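Local coordinates for glucose-6-phosphate isomerase (PDB 6OTU), which catalyses the reversible isomerisation of glucose-6-phosphate to fructose-6-phosphate, at the interface of chains A and B. Coordinates in Å, arbitrary orientation; residue numbers count along the deposited sequence, not the author numbering. Chains: chain A/B, Glucose-6-phosphate isomerase.

Contact 1: the interface of chains A and B. Residues chain A 157, 185-187, 217; chain B 382-383, 386.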
loop_
_atom_site.group_PDB
_atom_site.type_symbol
_atom_site.label_atom_id
_atom_site.label_comp_id
_atom_site.label_asym_id
_atom_site.label_seq_id
_atom_site.Cartn_x
_atom_site.Cartn_y
_atom_site.Cartn_z
ATOM N N ILE A 157 -1.800 -10.218 -14.514
ATOM C CA ILE A 157 -2.149 -9.990 -13.120
ATOM C C ILE A 157 -1.122 -10.675 -12.233
ATOM O O ILE A 157 -0.393 -11.570 -12.671
ATOM C CB ILE A 157 -3.591 -10.495 -12.828
ATOM C CG1 ILE A 157 -4.145 -9.943 -11.497
ATOM C CG2 ILE A 157 -3.653 -12.008 -12.929
ATOM C CD1 ILE A 157 -5.669 -10.177 -11.319
ATOM N N SER A 185 -5.049 -5.317 -15.486
ATOM C CA SER A 185 -4.843 -6.492 -14.649
ATOM C C SER A 185 -6.151 -7.024 -14.070
ATOM O O SER A 185 -6.476 -8.203 -14.244
ATOM C CB SER A 185 -3.851 -6.157 -13.530
ATOM O OG SER A 185 -4.257 -4.984 -12.821
ATOM N N ASN A 186 -6.910 -6.163 -13.393
ATOM C CA ASN A 186 -8.119 -6.578 -12.687
ATOM C C ASN A 186 -9.166 -7.128 -13.654
ATOM O O ASN A 186 -9.313 -6.660 -14.787
ATOM C CB ASN A 186 -8.702 -5.378 -11.919
ATOM C CG ASN A 186 -9.552 -5.783 -10.706
ATOM O OD1 ASN A 186 -10.142 -6.864 -10.660
ATOM N ND2 ASN A 186 -9.621 -4.887 -9.721
ATOM N N ILE A 187 -9.925 -8.123 -13.194
ATOM C CA ILE A 187 -11.081 -8.502 -13.989
ATOM C C ILE A 187 -12.159 -7.420 -13.951
ATOM O O ILE A 187 -13.016 -7.383 -14.841
ATOM C CB ILE A 187 -11.665 -9.860 -13.562
ATOM C CG1 ILE A 187 -12.462 -10.430 -14.740
ATOM C CG2 ILE A 187 -12.469 -9.742 -12.261
ATOM C CD1 ILE A 187 -13.312 -11.562 -14.405
ATOM N N GLU A 217 -8.349 -13.510 -15.573
ATOM C CA GLU A 217 -8.254 -12.069 -15.794
ATOM C C GLU A 217 -7.582 -11.721 -17.120
ATOM O O GLU A 217 -8.189 -11.002 -17.931
ATOM C CB GLU A 217 -7.561 -11.400 -14.604
ATOM C CG GLU A 217 -8.388 -11.369 -13.348
ATOM C CD GLU A 217 -8.114 -12.552 -12.433
ATOM O OE1 GLU A 217 -8.236 -12.380 -11.198
ATOM O OE2 GLU A 217 -7.795 -13.657 -12.935
ATOM N N THR B 382 -9.634 -8.037 -8.045
ATOM C CA THR B 382 -9.128 -9.367 -7.679
ATOM C C THR B 382 -7.585 -9.503 -7.587
ATOM O O THR B 382 -7.097 -10.597 -7.282
ATOM C CB THR B 382 -9.573 -10.446 -8.706
ATOM O OG1 THR B 382 -9.144 -10.061 -10.023
ATOM C CG2 THR B 382 -11.098 -10.701 -8.700
ATOM N N ASN B 383 -6.817 -8.443 -7.883
ATOM C CA ASN B 383 -5.352 -8.590 -7.880
ATOM C C ASN B 383 -4.855 -9.232 -6.590
ATOM O O ASN B 383 -3.997 -10.119 -6.626
ATOM C CB ASN B 383 -4.649 -7.245 -8.074
ATOM C CG ASN B 383 -5.083 -6.531 -9.326
ATOM O OD1 ASN B 383 -6.258 -6.247 -9.500
ATOM N ND2 ASN B 383 -4.130 -6.209 -10.196
ATOM N N HIS B 386 -4.125 -12.951 -6.103
ATOM C CA HIS B 386 -2.970 -13.565 -6.738
ATOM C C HIS B 386 -1.676 -13.280 -6.002
ATOM O O HIS B 386 -0.606 -13.714 -6.455
ATOM C CB HIS B 386 -2.845 -13.092 -8.193
ATOM C CG HIS B 386 -4.085 -13.311 -9.003
ATOM N ND1 HIS B 386 -4.202 -14.335 -9.918
ATOM C CD2 HIS B 386 -5.270 -12.653 -9.017
ATOM C CE1 HIS B 386 -5.402 -14.294 -10.471
ATOM N NE2 HIS B 386 -6.077 -13.295 -9.930
#
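B:Asn383 extends its side-chain amide to A:Ser185, and its ND2 donates to the serine hydroxyl OG at 2.9 Å, with 161° at the hydrogen. OG lies in the amide plane, the straight approach expected of an asparagine N-H. The amide is brought there by a chi1 of -56°, which sets CG beside the backbone N and opposite the carbonyl carbon. An asparagine also answers from chain A: OD1 of A:Asn186 accepts the backbone N of B:Thr382 at 2.9 Å, although the donor stands well above the carbonyl plane instead of on a lone pair. B:Thr382, which follows a cis peptide bond, then uses its hydroxyl OG1 to donate to the carboxylate OE1 of A:Glu217 at 2.8 Å, on the anti lone pair. Its methyl group meanwhile packs near CG2 of A:Ile187, a division of labour that suits threonine.

A:Ile157, part of the sugar-phosphate pocket of chain A, crosses the imidazole of B:His386 at about a right angle. Its CG2 rests 3.8 Å above one face, toward the rim, while CD1 comes to 3.4 Å from CD2 of the ring, so the two branches may limit the tilt of the imidazole. In this family the histidine is supplied to the active site by the neighbouring subunit, and A:Glu217 orients it: NE2 of B:His386 donates to OE1 of A:Glu217 at 2.7 Å, meeting that oxygen from above the carboxylate plane.

Contact 2: the interface of chains A and B. Residues chain A 524-525, 528-529, 532; chain B 431, 435, 458.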
loop_
_atom_site.group_PDB
_atom_site.type_symbol
_atom_site.label_atom_id
_atom_site.label_comp_id
_atom_site.label_asym_id
_atom_site.label_seq_id
_atom_site.Cartn_x
_atom_site.Cartn_y
_atom_site.Cartn_z
ATOM N N GLY A 524 -23.408 -21.155 0.788
ATOM C CA GLY A 524 -23.081 -19.873 1.398
ATOM C C GLY A 524 -23.133 -18.717 0.413
ATOM O O GLY A 524 -23.693 -17.660 0.716
ATOM N N VAL A 525 -22.541 -18.898 -0.778
ATOM C CA VAL A 525 -22.502 -17.829 -1.782
ATOM C C VAL A 525 -23.916 -17.423 -2.191
ATOM O O VAL A 525 -24.219 -16.229 -2.315
ATOM C CB VAL A 525 -21.661 -18.255 -3.005
ATOM C CG1 VAL A 525 -21.950 -17.364 -4.206
ATOM C CG2 VAL A 525 -20.166 -18.202 -2.699
ATOM N N LEU A 528 -25.538 -15.293 0.723
ATOM C CA LEU A 528 -24.887 -13.991 0.684
ATOM C C LEU A 528 -25.389 -13.187 -0.501
ATOM O O LEU A 528 -25.826 -12.041 -0.347
ATOM C CB LEU A 528 -23.366 -14.163 0.612
ATOM C CG LEU A 528 -22.558 -13.827 1.862
ATOM C CD1 LEU A 528 -21.048 -13.872 1.577
ATOM C CD2 LEU A 528 -22.934 -12.450 2.367
ATOM N N PHE A 529 -25.366 -13.791 -1.691
ATOM C CA PHE A 529 -25.815 -13.097 -2.893
ATOM C C PHE A 529 -27.183 -12.474 -2.701
ATOM O O PHE A 529 -27.420 -11.349 -3.154
ATOM C CB PHE A 529 -25.840 -14.049 -4.090
ATOM C CG PHE A 529 -24.597 -13.990 -4.930
ATOM C CD1 PHE A 529 -23.451 -13.386 -4.442
ATOM C CD2 PHE A 529 -24.573 -14.542 -6.203
ATOM C CE1 PHE A 529 -22.298 -13.333 -5.202
ATOM C CE2 PHE A 529 -23.421 -14.493 -6.975
ATOM C CZ PHE A 529 -22.279 -13.883 -6.472
ATOM N N LEU A 532 -27.013 -9.334 -0.316
ATOM C CA LEU A 532 -26.248 -8.198 -0.811
ATOM C C LEU A 532 -26.862 -7.576 -2.054
ATOM O O LEU A 532 -26.349 -6.558 -2.531
ATOM C CB LEU A 532 -24.800 -8.607 -1.104
ATOM C CG LEU A 532 -23.917 -9.053 0.068
ATOM C CD1 LEU A 532 -22.705 -9.806 -0.422
ATOM C CD2 LEU A 532 -23.459 -7.878 0.903
ATOM N N VAL B 431 -17.212 -12.302 -2.783
ATOM C CA VAL B 431 -18.047 -13.154 -1.934
ATOM C C VAL B 431 -17.362 -14.495 -1.679
ATOM O O VAL B 431 -17.287 -14.970 -0.540
ATOM C CB VAL B 431 -19.434 -13.348 -2.577
ATOM C CG1 VAL B 431 -20.194 -14.454 -1.879
ATOM C CG2 VAL B 431 -20.236 -12.016 -2.577
ATOM N N LEU B 435 -16.233 -15.924 2.207
ATOM C CA LEU B 435 -16.686 -17.239 2.665
ATOM C C LEU B 435 -15.524 -18.209 2.850
ATOM O O LEU B 435 -15.454 -18.921 3.859
ATOM C CB LEU B 435 -17.699 -17.809 1.680
ATOM C CG LEU B 435 -19.060 -17.125 1.775
ATOM C CD1 LEU B 435 -19.992 -17.684 0.737
ATOM C CD2 LEU B 435 -19.658 -17.310 3.153
ATOM N N ILE B 458 -18.224 -7.152 4.600
ATOM C CA ILE B 458 -18.539 -6.853 3.208
ATOM C C ILE B 458 -19.415 -5.610 3.197
ATOM O O ILE B 458 -20.511 -5.618 3.768
ATOM C CB ILE B 458 -19.274 -8.013 2.506
ATOM C CG1 ILE B 458 -18.509 -9.334 2.629
ATOM C CG2 ILE B 458 -19.527 -7.668 1.050
ATOM C CD1 ILE B 458 -19.234 -10.538 1.986
#
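A:Leu528 pushes its CD1 methyl into the surface of chain B, 3.6 Å from CG1 of B:Val431. The two side chains slide past each other in opposite directions. The same methyl meets B:Leu435 and B:Ile458 tip to tip, coming within 3.8 Å of CD1 of the isoleucine, so one branch of the leucine touches three aliphatic neighbours. B:Val431 uses both of its branches: a chi1 of 168° sets CG1 anti to the backbone N, facing A:Leu528, which leaves CG2 beside the N, in the plane of the A:Phe529 ring at its edge, 3.6 Å from CE1. A short, beta-branched residue fits here because its methyls diverge close to the helix.

B:Leu435 packs tightly, its CD1 3.5 Å from CG2 of A:Val525. CD1 of B:Leu435 also lies near the backbone of A:Gly524, where the absence of a side chain lets it approach. At the other end, CD2 of A:Leu532 lies 3.9 Å from CG2 of B:Ile458, the two side chains at about a right angle.

Behind this shell, CG1 of A:Val525 sits over the centre of the A:Phe529 ring and may steady the ring whose edge meets B:Val431. The patch lies where helix 522-532, near the C-terminus of chain A, rests against helix 422-439 and strand 456-461 of chain B.

Contact 3: the interface of chains A and B. Residues chain A 350, 354, 375-376; chain B 377, 388, 391.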
loop_
_atom_site.group_PDB
_atom_site.type_symbol
_atom_site.label_atom_id
_atom_site.label_comp_id
_atom_site.label_asym_id
_atom_site.label_seq_id
_atom_site.Cartn_x
_atom_site.Cartn_y
_atom_site.Cartn_z
ATOM N N GLN A 350 5.602 -6.721 -1.340
ATOM C CA GLN A 350 4.534 -7.304 -0.539
ATOM C C GLN A 350 4.047 -8.620 -1.142
ATOM O O GLN A 350 3.815 -9.596 -0.414
ATOM C CB GLN A 350 3.407 -6.281 -0.414
ATOM C CG GLN A 350 2.131 -6.745 0.227
ATOM C CD GLN A 350 1.102 -5.629 0.192
ATOM O OE1 GLN A 350 0.540 -5.347 -0.861
ATOM N NE2 GLN A 350 0.895 -4.946 1.324
ATOM N N MET A 354 5.146 -11.994 0.961
ATOM C CA MET A 354 3.998 -12.627 1.614
ATOM C C MET A 354 3.490 -13.839 0.840
ATOM O O MET A 354 3.014 -14.809 1.444
ATOM C CB MET A 354 2.872 -11.616 1.806
ATOM C CG MET A 354 3.282 -10.458 2.713
ATOM S SD MET A 354 1.939 -9.328 3.080
ATOM C CE MET A 354 0.961 -10.338 4.170
ATOM N N ILE A 375 3.523 -9.198 7.712
ATOM C CA ILE A 375 2.852 -8.295 6.785
ATOM C C ILE A 375 3.890 -7.336 6.226
ATOM O O ILE A 375 4.676 -6.736 6.970
ATOM C CB ILE A 375 1.711 -7.531 7.471
ATOM C CG1 ILE A 375 0.819 -8.465 8.291
ATOM C CG2 ILE A 375 0.869 -6.786 6.440
ATOM C CD1 ILE A 375 0.184 -9.524 7.498
ATOM N N ILE A 376 3.935 -7.222 4.911
ATOM C CA ILE A 376 4.826 -6.275 4.261
ATOM C C ILE A 376 3.949 -5.154 3.731
ATOM O O ILE A 376 2.967 -5.407 3.028
ATOM C CB ILE A 376 5.669 -6.946 3.167
ATOM C CG1 ILE A 376 6.598 -7.986 3.812
ATOM C CG2 ILE A 376 6.492 -5.912 2.398
ATOM C CD1 ILE A 376 7.323 -8.904 2.822
ATOM N N TRP B 377 -3.629 -1.520 5.932
ATOM C CA TRP B 377 -2.943 -1.826 4.689
ATOM C C TRP B 377 -3.934 -2.529 3.771
ATOM O O TRP B 377 -5.052 -2.846 4.171
ATOM C CB TRP B 377 -1.710 -2.689 4.956
ATOM C CG TRP B 377 -2.053 -4.033 5.482
ATOM C CD1 TRP B 377 -2.604 -4.333 6.705
ATOM C CD2 TRP B 377 -1.908 -5.275 4.789
ATOM N NE1 TRP B 377 -2.794 -5.700 6.816
ATOM C CE2 TRP B 377 -2.369 -6.298 5.657
ATOM C CE3 TRP B 377 -1.429 -5.626 3.520
ATOM C CZ2 TRP B 377 -2.363 -7.647 5.292
ATOM C CZ3 TRP B 377 -1.414 -6.974 3.160
ATOM C CH2 TRP B 377 -1.879 -7.966 4.045
ATOM N N PHE B 388 -0.816 -11.429 -1.893
ATOM C CA PHE B 388 -0.697 -11.620 -0.450
ATOM C C PHE B 388 -1.877 -12.355 0.155
ATOM O O PHE B 388 -1.808 -12.724 1.331
ATOM C CB PHE B 388 -0.494 -10.285 0.290
ATOM C CG PHE B 388 -1.555 -9.258 0.038
ATOM C CD1 PHE B 388 -2.753 -9.283 0.746
ATOM C CD2 PHE B 388 -1.339 -8.227 -0.868
ATOM C CE1 PHE B 388 -3.728 -8.319 0.529
ATOM C CE2 PHE B 388 -2.319 -7.264 -1.099
ATOM C CZ PHE B 388 -3.517 -7.313 -0.395
ATOM N N SER B 391 -1.027 -15.428 2.103
ATOM C CA SER B 391 -0.770 -15.399 3.545
ATOM C C SER B 391 -2.058 -15.334 4.371
ATOM O O SER B 391 -2.116 -15.888 5.476
ATOM C CB SER B 391 0.144 -14.217 3.895
ATOM O OG SER B 391 0.572 -14.323 5.233
#
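A chi1 of 66° on B:Trp377 holds its indole between the backbone N and the carbonyl carbon, while A:Ile375 has CG2 anti to its own backbone N and aimed at that ring. The methyl lands over the face, 3.4 Å from the centroid of the six-membered ring, a CH-pi contact for which a broad indole and a branched aliphatic chain are well matched. A:Met354 comes from the opposite direction; the bend at chi3 (72°) turns its CE methyl to 3.7 Å from CH2 of B:Trp377, with B:Ser391 close by. Its sulfur SD lies 3.8 Å from CB of B:Phe388, the two side chains running alongside each other. Methionine suits this seam because its flexible thioether can follow several surfaces.

The chain of A:Gln350 runs extended beyond CG and places its amide next to both aromatic residues, turned about 60° from each ring plane. OE1 is 3.4 Å from CD2 of B:Phe388. NE2 is fixed by donating within its own chain to the carbonyl O of A:Ile376 at 2.7 Å, in the carbonyl plane, which sets the rotation of the amide and satisfies one N-H. In chain B, CZ3 of B:Trp377 lies over one face of B:Phe388 near its rim.

The patch centre is about 6 Å from A:Glu355, the active-site proton donor, which shares helix 345-357 with A:Gln350 and A:Met354. Packing against the partner therefore seems likely to steady the helix that carries this catalytic residue.

Contact 4: the interface of chains A and B. Residues chain A 420, 424-425, 428-429; chain B 507, 511, 529.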
loop_
_atom_site.group_PDB
_atom_site.type_symbol
_atom_site.label_atom_id
_atom_site.label_comp_id
_atom_site.label_asym_id
_atom_site.label_seq_id
_atom_site.Cartn_x
_atom_site.Cartn_y
_atom_site.Cartn_z
ATOM N N SER A 420 20.844 24.061 0.522
ATOM C CA SER A 420 20.869 22.658 0.127
ATOM C C SER A 420 19.875 22.387 -0.996
ATOM O O SER A 420 18.877 23.099 -1.166
ATOM C CB SER A 420 20.588 21.731 1.316
ATOM O OG SER A 420 19.251 21.871 1.768
ATOM N N GLN A 424 19.181 16.523 -1.349
ATOM C CA GLN A 424 19.808 16.457 -0.029
ATOM C C GLN A 424 18.765 16.487 1.085
ATOM O O GLN A 424 18.818 15.680 2.016
ATOM C CB GLN A 424 20.818 17.599 0.139
ATOM C CG GLN A 424 21.938 17.556 -0.893
ATOM C CD GLN A 424 22.827 18.801 -0.872
ATOM O OE1 GLN A 424 22.352 19.938 -0.773
ATOM N NE2 GLN A 424 24.128 18.583 -0.968
ATOM N N LYS A 425 17.801 17.403 1.006
ATOM C CA LYS A 425 16.738 17.419 2.008
ATOM C C LYS A 425 16.015 16.073 2.080
ATOM O O LYS A 425 15.711 15.583 3.171
ATOM C CB LYS A 425 15.756 18.550 1.705
ATOM C CG LYS A 425 16.357 19.953 1.787
ATOM C CD LYS A 425 15.301 20.999 1.455
ATOM C CE LYS A 425 15.832 22.407 1.618
ATOM N NZ LYS A 425 16.748 22.763 0.512
ATOM N N ALA A 428 18.361 13.595 3.936
ATOM C CA ALA A 428 18.529 14.006 5.328
ATOM C C ALA A 428 17.298 13.675 6.156
ATOM O O ALA A 428 17.412 13.271 7.319
ATOM C CB ALA A 428 18.817 15.509 5.393
ATOM N N ASN A 429 16.113 13.868 5.579
ATOM C CA ASN A 429 14.872 13.488 6.254
ATOM C C ASN A 429 14.861 12.000 6.600
ATOM O O ASN A 429 14.472 11.621 7.710
ATOM C CB ASN A 429 13.671 13.831 5.370
ATOM C CG ASN A 429 13.058 15.192 5.693
ATOM O OD1 ASN A 429 12.112 15.296 6.481
ATOM N ND2 ASN A 429 13.563 16.234 5.046
ATOM N N ILE B 507 17.271 19.632 10.062
ATOM C CA ILE B 507 18.246 19.112 9.106
ATOM C C ILE B 507 18.555 20.153 8.034
ATOM O O ILE B 507 19.662 20.169 7.475
ATOM C CB ILE B 507 17.764 17.782 8.494
ATOM C CG1 ILE B 507 16.416 17.947 7.786
ATOM C CG2 ILE B 507 17.693 16.716 9.563
ATOM C CD1 ILE B 507 16.530 18.246 6.290
ATOM N N MET B 511 22.407 21.658 7.407
ATOM C CA MET B 511 23.030 21.672 6.090
ATOM C C MET B 511 23.210 23.082 5.526
ATOM O O MET B 511 23.716 23.229 4.405
ATOM C CB MET B 511 22.215 20.804 5.115
ATOM C CG MET B 511 22.510 19.309 5.242
ATOM S SD MET B 511 21.387 18.156 4.404
ATOM C CE MET B 511 20.712 19.125 3.054
ATOM N N PHE B 529 25.769 10.304 8.138
ATOM C CA PHE B 529 26.063 10.950 6.863
ATOM C C PHE B 529 27.410 10.519 6.316
ATOM O O PHE B 529 27.542 10.292 5.109
ATOM C CB PHE B 529 26.023 12.472 7.005
ATOM C CG PHE B 529 24.703 13.075 6.620
ATOM C CD1 PHE B 529 23.580 12.278 6.492
ATOM C CD2 PHE B 529 24.585 14.440 6.392
ATOM C CE1 PHE B 529 22.357 12.822 6.146
ATOM C CE2 PHE B 529 23.363 14.997 6.044
ATOM C CZ PHE B 529 22.245 14.182 5.918
#
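The ring of B:Phe529 meets A:Ala428 edge-on: the alanine CA lies in the ring plane at its rim, and CB is 3.7 Å from CZ. A second flat group, the amide of A:Asn429, keeps the carbonyl O of A:Lys425 in its plane, with ND2 donating at 2.9 Å and 171° at the hydrogen. This bond to the preceding helical turn holds the amide back along its own helix, and CD1 of B:Ile507 passes ND2 at 3.8 Å.

A:Ala428 is the hub of the patch. Its small side chain lets chain B come close to the helix, and the methyl also touches CD1 of B:Ile507 at 3.7 Å and SD of B:Met511 at 3.8 Å. A chi1 of 59° sets CG1 of B:Ile507 between its backbone N and carbonyl carbon, and CD1 reaches the alanine from there.

The CE methyl of B:Met511 lies 3.3 Å from CB of A:Gln424; its still shorter approach to A:Ser420 is doubtful. Behind it, NZ of A:Lys425 donates to OG of A:Ser420 at 2.9 Å, tying the start of the helix to the short strand before it.

Helix 495-511 of chain B also bears the active-site residue B:Lys501, so the patch joins dimer packing to a catalytic helix and may help keep it in place.

Contacts 1, 2 and 3 cluster, the centres of their C-alpha atoms about 17 to 24 Å apart, whereas contact 4 lies about 32 Å from contact 3 and 52 Å from contact 2. Two-fold symmetry relates the distant patches: contacts 2 and 4 both set helix 422-439 against helix 522-532, with the chains exchanged, A:Phe529 having its twin in B:Phe529, though contact 4 meets mainly helix 495-511. Contacts 1 and 3 draw on B:Trp377 to B:Ser391, their centres about 12 and 6 Å from A:Glu355. Dimerisation thus appears to complete the active sites, while contacts 2 and 4 seem to add mostly apolar packing, contact 4 beside the B:Lys501 helix.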